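Local atomic coordinates of putative short-chain dehydrogenase/reductase (PDB entry 3E9N), a protein that is a putative NAD(P)-dependent oxidoreductase of the short-chain dehydrogenase/reductase family, possibly acting as an acetoacetyl-CoA reductase. Residues H151-R154 and G155-D158. Residues are numbered along the deposited sequence; the frame is centred on the assembly and turned at random.
Sequences HALR and GLAD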
# COMPACT_ATOMS: atom_id res chain seq x y z
N HIS A 151 4.30 10.93 -0.73
CA HIS A 151 3.10 10.21 -1.12
C HIS A 151 2.51 10.85 -2.36
O HIS A 151 2.09 10.13 -3.29
CB HIS A 151 2.09 10.10 0.02
CG HIS A 151 2.41 9.01 0.99
ND1 HIS A 151 2.91 9.25 2.25
CD2 HIS A 151 2.41 7.66 0.84
CE1 HIS A 151 3.16 8.10 2.86
NE2 HIS A 151 2.86 7.12 2.02
N ALA A 152 2.58 12.18 -2.44
CA ALA A 152 2.16 12.88 -3.64
C ALA A 152 2.93 12.47 -4.93
O ALA A 152 2.34 12.17 -5.99
CB ALA A 152 2.26 14.36 -3.41
N LEU A 153 4.26 12.42 -4.81
CA LEU A 153 5.13 12.19 -5.93
C LEU A 153 4.83 10.79 -6.45
O LEU A 153 4.77 10.53 -7.64
CB LEU A 153 6.57 12.31 -5.45
CG LEU A 153 7.63 11.88 -6.44
CD1 LEU A 153 7.64 12.78 -7.76
CD2 LEU A 153 8.94 11.97 -5.73
N ARG A 154 4.53 9.90 -5.52
CA ARG A 154 4.25 8.53 -5.87
C ARG A 154 2.94 8.36 -6.63
O ARG A 154 2.91 7.59 -7.59
CB ARG A 154 4.27 7.64 -4.61
CG ARG A 154 3.89 6.18 -4.94
CD ARG A 154 4.91 5.52 -5.90
NE ARG A 154 4.54 4.12 -6.15
CZ ARG A 154 5.18 3.09 -5.60
NH1 ARG A 154 4.78 1.86 -5.84
NH2 ARG A 154 6.24 3.29 -4.84
N GLY A 155 1.87 9.07 -6.23
CA GLY A 155 0.62 9.04 -7.03
C GLY A 155 0.74 9.68 -8.42
O GLY A 155 0.09 9.27 -9.40
N LEU A 156 1.54 10.73 -8.50
CA LEU A 156 1.91 11.37 -9.76
C LEU A 156 2.57 10.32 -10.67
O LEU A 156 2.12 10.12 -11.79
CB LEU A 156 2.91 12.54 -9.52
CG LEU A 156 3.59 13.19 -10.76
CD1 LEU A 156 2.60 13.65 -11.80
CD2 LEU A 156 4.45 14.34 -10.35
N ALA A 157 3.63 9.67 -10.19
CA ALA A 157 4.36 8.72 -11.00
C ALA A 157 3.47 7.63 -11.61
O ALA A 157 3.54 7.38 -12.81
CB ALA A 157 5.45 8.09 -10.20
N ASP A 158 2.66 6.99 -10.76
CA ASP A 158 1.74 5.92 -11.17
C ASP A 158 0.69 6.35 -12.17
O ASP A 158 0.34 5.57 -13.04
CB ASP A 158 1.07 5.24 -9.94
CG ASP A 158 2.09 4.47 -9.04
OD1 ASP A 158 3.17 4.09 -9.56
OD2 ASP A 158 1.86 4.28 -7.81
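Two turns from the middle of helix 144-164, one of the long helices flanking the parallel sheet of the Rossmann-type SDR fold, are joined here by an i to i+4 salt bridge between Arg154 and Asp158 and by regular alpha-helical backbone bonds. Four of these run in succession, from Gly155 N to His151 O (3.1 Å) through Leu156 N to Ala152 O and Ala157 N to Leu153 O (2.9 Å), ending with Asp158 N on Arg154 O. Leu156 CD2 lies 4.4 Å from Leu153 CD1, a loose apolar touch one turn back. On the inward side Leu153 and Ala157 rest on Tyr130 of strand 127-131, Ala157 also touches Thr173 of strand 170-176, and Leu156 packs on Ala111 of helix 95-124. Leu156 further meets Thr144 of the second subunit, Ala152 its Ala152 and His151 its Gly155, so this helix lies in a subunit interface, as is common in SDR oligomers. The arginine chain leaves with CG anti to the backbone N (chi1 177°) and bends at chi2, which carries NE forward along the helix to the aspartate. Asp158 OD1 forms a second salt bridge, to Arg161 NH1, so the two oxygens of the carboxylate go to different arginines. The guanidinium and carboxylate planes stand 88° apart: Arg154 NE meets Asp158 OD2 at 3.2 Å from the syn side but 25° out of the carboxylate plane, while OD2 lies in the guanidinium plane, at its edge.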